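Local coordinates for protein acyl-coenzyme A oxidase acox-1.1 (Caenorhabditis elegans, PDB 5K3H) that catalyses the FAD-dependent, oxygen-consuming desaturation of acyl-CoA to (2E)-enoyl-CoA with release of hydrogen peroxide, the first step of peroxisomal beta-oxidation, at residues P122-N125 with A126-D130; H179-K182 with I183-K187. All coordinates share one frame; numbering follows the deposited sequence.

Contact 1. Residues P122-N125 with A126-D130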
loop_
_atom_site.group_PDB
_atom_site.type_symbol
_atom_site.label_atom_id
_atom_site.label_comp_id
_atom_site.label_asym_id
_atom_site.label_seq_id
_atom_site.Cartn_x
_atom_site.Cartn_y
_atom_site.Cartn_z
ATOM N N PRO B 122 12.918 21.897 18.133
ATOM C CA PRO B 122 13.718 20.913 18.894
ATOM C C PRO B 122 15.214 21.015 18.640
ATOM O O PRO B 122 16.008 20.868 19.580
ATOM C CB PRO B 122 13.132 19.568 18.443
ATOM C CG PRO B 122 11.694 19.891 18.187
ATOM C CD PRO B 122 11.723 21.273 17.542
ATOM N N ALA B 123 15.633 21.279 17.402
ATOM C CA ALA B 123 17.060 21.432 17.140
ATOM C C ALA B 123 17.630 22.656 17.867
ATOM O O ALA B 123 18.742 22.609 18.405
ATOM C CB ALA B 123 17.301 21.496 15.633
ATOM N N LEU B 124 16.878 23.764 17.901
ATOM C CA LEU B 124 17.332 24.945 18.635
ATOM C C LEU B 124 17.467 24.677 20.128
ATOM O O LEU B 124 18.431 25.131 20.755
ATOM C CB LEU B 124 16.385 26.120 18.402
ATOM C CG LEU B 124 16.458 26.737 17.017
ATOM C CD1 LEU B 124 15.365 27.761 16.829
ATOM C CD2 LEU B 124 17.834 27.380 16.892
ATOM N N ASN B 125 16.496 23.981 20.726
ATOM C CA ASN B 125 16.624 23.593 22.128
ATOM C C ASN B 125 17.884 22.772 22.364
ATOM O O ASN B 125 18.630 23.021 23.315
ATOM C CB ASN B 125 15.402 22.783 22.565
ATOM C CG ASN B 125 14.179 23.640 22.777
ATOM O OD1 ASN B 125 14.279 24.774 23.259
ATOM N ND2 ASN B 125 13.007 23.112 22.404
ATOM N N ALA B 126 18.137 21.794 21.489
ATOM C CA ALA B 126 19.160 20.775 21.727
ATOM C C ALA B 126 20.575 21.254 21.441
ATOM O O ALA B 126 21.518 20.787 22.092
ATOM C CB ALA B 126 18.864 19.537 20.880
ATOM N N GLN B 127 20.754 22.162 20.474
ATOM C CA GLN B 127 22.073 22.463 19.931
ATOM C C GLN B 127 22.472 23.929 20.019
ATOM O O GLN B 127 23.674 24.224 20.018
ATOM C CB GLN B 127 22.153 22.027 18.454
ATOM C CG GLN B 127 21.684 20.590 18.161
ATOM C CD GLN B 127 21.299 20.384 16.687
ATOM O OE1 GLN B 127 21.340 21.327 15.888
ATOM N NE2 GLN B 127 20.922 19.157 16.328
ATOM N N ALA B 128 21.516 24.854 20.064
ATOM C CA ALA B 128 21.837 26.267 20.161
ATOM C C ALA B 128 22.229 26.611 21.596
ATOM O O ALA B 128 21.708 26.026 22.553
ATOM C CB ALA B 128 20.654 27.123 19.704
ATOM N N SER B 129 23.209 27.507 21.741
ATOM C CA SER B 129 23.572 27.983 23.066
ATOM C C SER B 129 22.435 28.819 23.647
ATOM O O SER B 129 21.543 29.279 22.929
ATOM C CB SER B 129 24.862 28.804 23.015
ATOM O OG SER B 129 24.633 30.098 22.459
ATOM N N ASP B 130 22.509 29.046 24.955
ATOM C CA ASP B 130 21.527 29.868 25.641
ATOM C C ASP B 130 21.499 31.205 24.913
ATOM O O ASP B 130 20.440 31.665 24.487
ATOM C CB ASP B 130 21.914 30.066 27.106
ATOM C CG ASP B 130 21.298 29.022 28.017
ATOM O OD1 ASP B 130 20.079 29.101 28.276
ATOM O OD2 ASP B 130 22.034 28.122 28.473
#
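Leu124, in the last turn of helix 114-127, meets Ala128 just past its end, on the buried side, with Leu124 CD2 4.0 Å from Ala128 CB. The same methyl of Ala128 also presses on the backbone, lying 3.2 Å from Leu124 O. That oxygen accepts the N-H of Ala128 from above its carbonyl plane, 38° out of it, a skewed bond, consistent with the helix ending at this residue; Gln133 NE2 donates to it as well, so two N-H groups hold the carbonyl. The two preceding i to i+4 hydrogen bonds are more regular, Gln127 N donating to Ala123 O at 2.9 Å and Ala126 N to Pro122 O at 3.0 Å.

Gln127 lies back along the helix. With CG beside its own backbone N (chi1 -50°) and the chain extended beyond it, CB, CG and CD all run past Ala123 O, and OE1 comes to 4.1 Å from Ala123 CB. The amide oxygen does not bond there; its partner is the hydroxyl of Thr217. Putting an alanine here would probably leave Thr217 OG1 without this mate and open a gap beside Ala123 and Tyr149.

Ala123, Leu124 and Ala128 thus make up the buried, close-packed side. On the solvent side Ala126 CB meets only backbone within the contact, 3.4 Å from Pro122 O, and both Ala126 and Asn125 are exposed.

Ser129 is the N-cap of helix 130-141, so only Ala128 and Ser129 lie between the two helices. Leu124 packs on Leu137 and Ala140 of that next helix, Arg268 takes up Ala128 O, and Ala123 and Gln127 lean on Tyr149 of strand 147-150.

Contact 2. Residues H179-K182 with I183-K187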
loop_
_atom_site.group_PDB
_atom_site.type_symbol
_atom_site.label_atom_id
_atom_site.label_comp_id
_atom_site.label_asym_id
_atom_site.label_seq_id
_atom_site.Cartn_x
_atom_site.Cartn_y
_atom_site.Cartn_z
ATOM N N HIS B 179 28.766 25.323 1.162
ATOM C CA HIS B 179 28.878 25.052 -0.264
ATOM C C HIS B 179 28.278 23.707 -0.645
ATOM O O HIS B 179 28.440 22.709 0.063
ATOM C CB HIS B 179 30.335 25.099 -0.720
ATOM C CG HIS B 179 30.484 25.154 -2.204
ATOM N ND1 HIS B 179 29.950 26.168 -2.967
ATOM C CD2 HIS B 179 31.081 24.302 -3.071
ATOM C CE1 HIS B 179 30.216 25.945 -4.241
ATOM N NE2 HIS B 179 30.902 24.819 -4.330
ATOM N N THR B 180 27.611 23.686 -1.791
ATOM C CA THR B 180 27.071 22.452 -2.350
ATOM C C THR B 180 27.903 22.091 -3.575
ATOM O O THR B 180 27.690 22.658 -4.662
ATOM C CB THR B 180 25.597 22.635 -2.718
ATOM O OG1 THR B 180 24.877 23.045 -1.553
ATOM C CG2 THR B 180 24.991 21.348 -3.248
ATOM N N PRO B 181 28.892 21.200 -3.451
ATOM C CA PRO B 181 29.824 21.013 -4.568
ATOM C C PRO B 181 29.219 20.307 -5.768
ATOM O O PRO B 181 29.592 20.635 -6.899
ATOM C CB PRO B 181 30.968 20.205 -3.941
ATOM C CG PRO B 181 30.419 19.579 -2.738
ATOM C CD PRO B 181 29.339 20.505 -2.227
ATOM N N LYS B 182 28.217 19.451 -5.585
ATOM C CA LYS B 182 27.640 18.704 -6.695
ATOM C C LYS B 182 26.141 18.646 -6.546
ATOM O O LYS B 182 25.580 18.977 -5.495
ATOM C CB LYS B 182 28.074 17.242 -6.777
ATOM C CG LYS B 182 29.464 16.945 -7.135
ATOM C CD LYS B 182 29.602 15.428 -7.254
ATOM C CE LYS B 182 29.672 14.720 -5.906
ATOM N NZ LYS B 182 29.844 13.238 -6.088
ATOM N N ILE B 183 25.505 18.210 -7.638
ATOM C CA ILE B 183 24.060 18.006 -7.656
ATOM C C ILE B 183 23.635 17.082 -6.522
ATOM O O ILE B 183 22.679 17.377 -5.795
ATOM C CB ILE B 183 23.614 17.466 -9.029
ATOM C CG1 ILE B 183 22.094 17.347 -9.098
ATOM C CG2 ILE B 183 24.279 16.132 -9.366
ATOM C CD1 ILE B 183 21.561 17.263 -10.521
ATOM N N THR B 184 24.371 15.981 -6.314
ATOM C CA THR B 184 24.012 15.000 -5.293
ATOM C C THR B 184 24.151 15.543 -3.875
ATOM O O THR B 184 23.709 14.873 -2.931
ATOM C CB THR B 184 24.869 13.724 -5.419
ATOM O OG1 THR B 184 26.263 14.054 -5.353
ATOM C CG2 THR B 184 24.586 12.984 -6.712
ATOM N N ALA B 185 24.777 16.719 -3.710
ATOM C CA ALA B 185 24.974 17.380 -2.427
ATOM C C ALA B 185 23.836 18.315 -2.067
ATOM O O ALA B 185 23.814 18.830 -0.945
ATOM C CB ALA B 185 26.288 18.163 -2.412
ATOM N N LEU B 186 22.925 18.590 -2.992
ATOM C CA LEU B 186 21.747 19.365 -2.655
ATOM C C LEU B 186 21.102 18.787 -1.414
ATOM O O LEU B 186 21.004 17.566 -1.280
ATOM C CB LEU B 186 20.737 19.333 -3.800
ATOM C CG LEU B 186 20.996 20.130 -5.075
ATOM C CD1 LEU B 186 20.110 19.626 -6.200
ATOM C CD2 LEU B 186 20.828 21.660 -4.853
ATOM N N LYS B 187 20.715 19.647 -0.479
ATOM C CA LYS B 187 19.721 19.213 0.486
ATOM C C LYS B 187 18.458 18.866 -0.291
ATOM O O LYS B 187 18.113 19.552 -1.256
ATOM C CB LYS B 187 19.454 20.296 1.537
ATOM C CG LYS B 187 20.669 20.652 2.395
ATOM C CD LYS B 187 21.356 19.383 2.830
ATOM C CE LYS B 187 22.389 19.592 3.928
ATOM N NZ LYS B 187 23.005 18.288 4.308
#
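Thr180 packs its CG2 methyl against the inside of the turn that follows, touching the Ala185 methyl and the backbone at Leu186. CG2 sits anti to the backbone N, which carries it to 3.5 Å from both Ala185 CB and Leu186 N, while OG1 is left to accept the N-H of Phe255. Pro181 adds its CD, 3.9 Å from Ala185 CB, so the alanine methyl is covered by two consecutive residues.

One backbone hydrogen bond joins the halves: Ala185 N donates to Lys182 O at 3.0 Å. The donor stands well above the carbonyl plane, 63° out of it, consistent with an i to i+3 bond in the 3-10 turn 183-185. Leu186 N to Ile183 O, 3.1 Å, repeats the i to i+3 pattern one residue on.

Of the polar side chains, Lys182 and Thr184 run side by side in the same direction, with Lys182 CE 3.5 Å from Thr184 OG1. Both turn to Glu164: the threonine hydroxyl is hydrogen-bonded to its OE1, and the lysine makes a long, weak ion pair with the same oxygen.

The turn connects strand 175-179 to strand 187-188, and thus the mixed sheet to the antiparallel three-stranded one. It also meets helix 636-645 of the second subunit, where Ile183 and Thr184 pack on Tyr637 and Leu186 on Phe641 of that chain.

Contacts 1 and 2 follow in series along the chain and do not touch: their centres are 25 Å apart and their nearest atoms about 12 Å. Between them in sequence come residues of strand 147-150 and the loop after it that bind a flavin shared between the two subunits; this crystal is an apo form. Contact 1 backs this region through Ala123, whose side chain is about 4 Å from that of Tyr149. In contact 2 the Leu186 side chain is about 9 Å from that of Thr152, but Lys187 NZ hydrogen-bonds Gln151 O and forms a salt bridge with Glu153. Of the two, contact 2 alone touches the second subunit.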